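Local coordinates for protein mandalate racemase/muconate lactonizing enzyme (Unidentified, PDB 4E4U) that probably catalyses an isomerase-type reaction of the mandelate racemase/muconate lactonizing enzyme family, its substrate not being assigned here, at residues L224-P235 with H250-R260. Numbering follows the deposited sequence.
Sequences LEKYDPLWFEEP and HTSIPIATGER
In the TIM-type barrel of this enolase-superfamily protein, F232 and E233 pair with I255 and A256 as neighbouring parallel strands, joined through helix 241-249 in a beta-alpha-beta crossover. Three backbone hydrogen bonds join them: F232 N to P254 O (2.9 Å), A256 N to F232 O (3.1 Å) and E234 N to A256 O (2.9 Å). On the face of E233 and A256, the A256 methyl lies over one face of the W231 indole, CB 3.7 Å from the centroid of its five-membered ring. W231 NE1 donates to OE1 of E233, which also takes K164 and Q280. F232 and I255 point to the opposite face, side by side, with F232 CB 3.9 Å from I255 CD1 and F232 also touching A221 of helix 214-224.

Before the strands, I253 fills the corner between L224, E225 and P229. E225, its chain extended beyond CG, reaches the T251-S252 turn, where OE2 takes the T251 hydroxyl on its anti lone pair at 2.7 Å and S252 N from above the carboxylate plane. T251 OG1 in turn accepts from I253 N, closing an ST turn, while K222 adds a salt bridge to OE2.

At the C-terminal ends of the strands, the end that carries the active site in this fold, E233 OE2 and E259 OE2 lie 3.1 Å apart, two acceptors with no bond between them. Beside them E234 forms a salt bridge with R260, with F82 of a neighbouring subunit packed against both. The carboxylate and guanidinium planes are 68° apart, yet R260 NE meets the syn lone pair of E234 OE2 at 2.9 Å, and a water donates to that same oxygen while accepting from R260 N.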
loop_
_atom_site.group_PDB
_atom_site.type_symbol
_atom_site.label_atom_id
_atom_site.label_comp_id
_atom_site.label_asym_id
_atom_site.label_seq_id
_atom_site.Cartn_x
_atom_site.Cartn_y
_atom_site.Cartn_z
ATOM N N LEU A 224 -0.692 -1.028 -30.494
ATOM C CA LEU A 224 0.521 -1.728 -30.898
ATOM C C LEU A 224 0.556 -3.178 -30.443
ATOM O O LEU A 224 1.330 -3.977 -30.979
ATOM C CB LEU A 224 1.762 -0.999 -30.377
ATOM C CG LEU A 224 1.933 0.442 -30.861
ATOM C CD1 LEU A 224 3.277 0.975 -30.394
ATOM C CD2 LEU A 224 1.793 0.550 -32.382
ATOM N N GLU A 225 -0.269 -3.525 -29.458
ATOM C CA GLU A 225 -0.206 -4.867 -28.876
ATOM C C GLU A 225 -0.382 -5.987 -29.901
ATOM O O GLU A 225 0.271 -7.024 -29.806
ATOM C CB GLU A 225 -1.202 -5.018 -27.719
ATOM C CG GLU A 225 -0.719 -4.329 -26.445
ATOM C CD GLU A 225 -1.740 -4.300 -25.316
ATOM O OE1 GLU A 225 -2.878 -4.770 -25.501
ATOM O OE2 GLU A 225 -1.408 -3.787 -24.228
ATOM N N LYS A 226 -1.236 -5.772 -30.897
ATOM C CA LYS A 226 -1.485 -6.817 -31.888
ATOM C C LYS A 226 -0.249 -7.166 -32.722
ATOM O O LYS A 226 -0.222 -8.209 -33.369
ATOM C CB LYS A 226 -2.652 -6.433 -32.811
ATOM C CG LYS A 226 -2.367 -5.251 -33.738
ATOM C CD LYS A 226 -3.557 -4.934 -34.657
ATOM C CE LYS A 226 -4.665 -4.156 -33.946
ATOM N NZ LYS A 226 -4.244 -2.778 -33.513
ATOM N N TYR A 227 0.773 -6.311 -32.694
ATOM C CA TYR A 227 2.003 -6.597 -33.429
ATOM C C TYR A 227 3.128 -7.133 -32.548
ATOM O O TYR A 227 4.239 -7.346 -33.021
ATOM C CB TYR A 227 2.450 -5.376 -34.234
ATOM C CG TYR A 227 1.376 -4.979 -35.209
ATOM C CD1 TYR A 227 1.027 -5.830 -36.254
ATOM C CD2 TYR A 227 0.677 -3.789 -35.066
ATOM C CE1 TYR A 227 0.020 -5.502 -37.139
ATOM C CE2 TYR A 227 -0.328 -3.443 -35.962
ATOM C CZ TYR A 227 -0.648 -4.311 -36.989
ATOM O OH TYR A 227 -1.650 -3.992 -37.868
ATOM N N ASP A 228 2.819 -7.355 -31.269
ATOM C CA ASP A 228 3.747 -7.950 -30.295
ATOM C C ASP A 228 5.180 -7.393 -30.327
ATOM O O ASP A 228 6.137 -8.160 -30.468
ATOM C CB ASP A 228 3.763 -9.482 -30.445
ATOM C CG ASP A 228 4.479 -10.192 -29.294
ATOM O OD1 ASP A 228 4.410 -9.725 -28.136
ATOM O OD2 ASP A 228 5.097 -11.246 -29.546
ATOM N N PRO A 229 5.341 -6.064 -30.172
ATOM C CA PRO A 229 6.706 -5.529 -30.119
ATOM C C PRO A 229 7.449 -6.039 -28.888
ATOM O O PRO A 229 6.847 -6.263 -27.820
ATOM C CB PRO A 229 6.508 -4.010 -30.003
ATOM C CG PRO A 229 5.056 -3.753 -30.144
ATOM C CD PRO A 229 4.319 -5.031 -29.931
ATOM N N LEU A 230 8.759 -6.194 -29.035
ATOM C CA LEU A 230 9.605 -6.577 -27.912
ATOM C C LEU A 230 9.647 -5.477 -26.845
ATOM O O LEU A 230 9.723 -5.764 -25.656
ATOM C CB LEU A 230 11.008 -6.940 -28.408
ATOM C CG LEU A 230 12.147 -7.099 -27.389
ATOM C CD1 LEU A 230 11.813 -8.067 -26.269
ATOM C CD2 LEU A 230 13.422 -7.543 -28.086
ATOM N N TRP A 231 9.599 -4.218 -27.260
ATOM C CA TRP A 231 9.455 -3.152 -26.278
ATOM C C TRP A 231 8.836 -1.884 -26.817
ATOM O O TRP A 231 8.770 -1.666 -28.031
ATOM C CB TRP A 231 10.781 -2.839 -25.573
ATOM C CG TRP A 231 11.855 -2.119 -26.356
ATOM C CD1 TRP A 231 11.773 -0.894 -26.964
ATOM C CD2 TRP A 231 13.213 -2.539 -26.502
ATOM N NE1 TRP A 231 12.990 -0.552 -27.520
ATOM C CE2 TRP A 231 13.899 -1.549 -27.235
ATOM C CE3 TRP A 231 13.926 -3.673 -26.083
ATOM C CZ2 TRP A 231 15.247 -1.655 -27.570
ATOM C CZ3 TRP A 231 15.264 -3.779 -26.412
ATOM C CH2 TRP A 231 15.912 -2.777 -27.149
ATOM N N PHE A 232 8.387 -1.069 -25.870
ATOM C CA PHE A 232 7.855 0.269 -26.088
ATOM C C PHE A 232 8.822 1.160 -25.306
ATOM O O PHE A 232 8.863 1.107 -24.067
ATOM C CB PHE A 232 6.439 0.299 -25.520
ATOM C CG PHE A 232 5.683 1.602 -25.697
ATOM C CD1 PHE A 232 6.150 2.647 -26.487
ATOM C CD2 PHE A 232 4.473 1.770 -25.033
ATOM C CE1 PHE A 232 5.398 3.824 -26.617
ATOM C CE2 PHE A 232 3.738 2.932 -25.164
ATOM C CZ PHE A 232 4.199 3.957 -25.953
ATOM N N GLU A 233 9.640 1.919 -26.033
ATOM C CA GLU A 233 10.760 2.668 -25.460
ATOM C C GLU A 233 10.331 4.051 -24.983
ATOM O O GLU A 233 9.554 4.717 -25.661
ATOM C CB GLU A 233 11.830 2.835 -26.543
ATOM C CG GLU A 233 13.110 3.526 -26.110
ATOM C CD GLU A 233 14.291 3.172 -27.003
ATOM O OE1 GLU A 233 14.303 2.063 -27.577
ATOM O OE2 GLU A 233 15.224 3.992 -27.112
ATOM N N GLU A 234 10.846 4.487 -23.831
ATOM C CA GLU A 234 10.619 5.853 -23.338
ATOM C C GLU A 234 9.221 6.386 -23.660
ATOM O O GLU A 234 9.076 7.363 -24.403
ATOM C CB GLU A 234 11.659 6.815 -23.924
ATOM C CG GLU A 234 13.080 6.615 -23.434
ATOM C CD GLU A 234 13.850 7.918 -23.458
ATOM O OE1 GLU A 234 13.949 8.527 -24.543
ATOM O OE2 GLU A 234 14.313 8.366 -22.394
ATOM N N PRO A 235 8.181 5.746 -23.113
ATOM C CA PRO A 235 6.838 6.186 -23.515
ATOM C C PRO A 235 6.500 7.593 -23.036
ATOM O O PRO A 235 5.668 8.245 -23.656
ATOM C CB PRO A 235 5.914 5.146 -22.865
ATOM C CG PRO A 235 6.757 4.486 -21.801
ATOM C CD PRO A 235 8.153 4.508 -22.318
ATOM N N HIS A 250 -0.626 -0.767 -17.767
ATOM C CA HIS A 250 -1.757 -0.798 -18.688
ATOM C C HIS A 250 -1.449 -1.412 -20.049
ATOM O O HIS A 250 -2.277 -1.343 -20.954
ATOM C CB HIS A 250 -2.324 0.615 -18.872
ATOM C CG HIS A 250 -3.211 1.049 -17.750
ATOM N ND1 HIS A 250 -4.561 0.794 -17.735
ATOM C CD2 HIS A 250 -2.937 1.702 -16.592
ATOM C CE1 HIS A 250 -5.091 1.274 -16.623
ATOM N NE2 HIS A 250 -4.120 1.829 -15.911
ATOM N N THR A 251 -0.270 -1.998 -20.198
ATOM C CA THR A 251 0.058 -2.727 -21.415
ATOM C C THR A 251 0.875 -3.977 -21.134
ATOM O O THR A 251 1.648 -4.046 -20.166
ATOM C CB THR A 251 0.777 -1.840 -22.467
ATOM O OG1 THR A 251 0.979 -2.599 -23.667
ATOM C CG2 THR A 251 2.139 -1.379 -21.963
ATOM N N SER A 252 0.694 -4.968 -22.001
ATOM C CA SER A 252 1.501 -6.182 -21.970
ATOM C C SER A 252 2.824 -6.026 -22.715
ATOM O O SER A 252 3.676 -6.908 -22.638
ATOM C CB SER A 252 0.713 -7.351 -22.560
ATOM O OG SER A 252 0.204 -7.004 -23.840
ATOM N N ILE A 253 2.994 -4.930 -23.455
ATOM C CA ILE A 253 4.262 -4.710 -24.150
ATOM C C ILE A 253 5.310 -4.309 -23.117
ATOM O O ILE A 253 5.070 -3.402 -22.321
ATOM C CB ILE A 253 4.149 -3.578 -25.188
ATOM C CG1 ILE A 253 3.008 -3.851 -26.173
ATOM C CG2 ILE A 253 5.485 -3.376 -25.906
ATOM C CD1 ILE A 253 2.659 -2.657 -27.052
ATOM N N PRO A 254 6.480 -4.975 -23.122
ATOM C CA PRO A 254 7.524 -4.568 -22.170
ATOM C C PRO A 254 7.903 -3.100 -22.331
ATOM O O PRO A 254 8.053 -2.636 -23.462
ATOM C CB PRO A 254 8.709 -5.459 -22.559
ATOM C CG PRO A 254 8.073 -6.676 -23.134
ATOM C CD PRO A 254 6.897 -6.138 -23.926
ATOM N N ILE A 255 8.046 -2.380 -21.222
ATOM C CA ILE A 255 8.546 -1.011 -21.270
ATOM C C ILE A 255 10.059 -1.007 -21.114
ATOM O O ILE A 255 10.606 -1.628 -20.193
ATOM C CB ILE A 255 7.911 -0.115 -20.185
ATOM C CG1 ILE A 255 6.379 -0.130 -20.307
ATOM C CG2 ILE A 255 8.467 1.307 -20.270
ATOM C CD1 ILE A 255 5.837 0.163 -21.702
ATOM N N ALA A 256 10.730 -0.335 -22.046
ATOM C CA ALA A 256 12.177 -0.148 -21.993
ATOM C C ALA A 256 12.465 1.325 -21.802
ATOM O O ALA A 256 11.848 2.173 -22.444
ATOM C CB ALA A 256 12.834 -0.645 -23.283
ATOM N N THR A 257 13.412 1.640 -20.933
ATOM C CA THR A 257 13.825 3.022 -20.787
ATOM C C THR A 257 15.190 3.108 -20.135
ATOM O O THR A 257 15.706 2.114 -19.625
ATOM C CB THR A 257 12.790 3.837 -19.982
ATOM O OG1 THR A 257 12.954 5.221 -20.285
ATOM C CG2 THR A 257 12.928 3.583 -18.476
ATOM N N GLY A 258 15.773 4.299 -20.129
ATOM C CA GLY A 258 16.964 4.516 -19.334
ATOM C C GLY A 258 18.065 5.337 -19.951
ATOM O O GLY A 258 19.014 5.697 -19.251
ATOM N N GLU A 259 17.971 5.646 -21.243
ATOM C CA GLU A 259 19.083 6.350 -21.885
ATOM C C GLU A 259 19.277 7.764 -21.351
ATOM O O GLU A 259 20.342 8.350 -21.533
ATOM C CB GLU A 259 18.918 6.397 -23.395
ATOM C CG GLU A 259 17.914 7.410 -23.879
ATOM C CD GLU A 259 17.553 7.176 -25.323
ATOM O OE1 GLU A 259 17.932 8.002 -26.180
ATOM O OE2 GLU A 259 16.901 6.145 -25.599
ATOM N N ARG A 260 18.257 8.306 -20.683
ATOM C CA ARG A 260 18.354 9.642 -20.099
ATOM C C ARG A 260 18.420 9.614 -18.579
ATOM O O ARG A 260 18.293 10.657 -17.936
ATOM C CB ARG A 260 17.201 10.525 -20.577
ATOM C CG ARG A 260 17.323 10.878 -22.042
ATOM C CD ARG A 260 16.241 11.814 -22.470
ATOM N NE ARG A 260 15.012 11.122 -22.826
ATOM C CZ ARG A 260 13.878 11.738 -23.134
ATOM N NH1 ARG A 260 13.780 13.063 -23.012
ATOM N NH2 ARG A 260 12.834 11.025 -23.532
HETATM O O HOH W 1 -2.381 -7.423 -24.410
HETATM O O HOH W 2 15.462 7.332 -20.179
#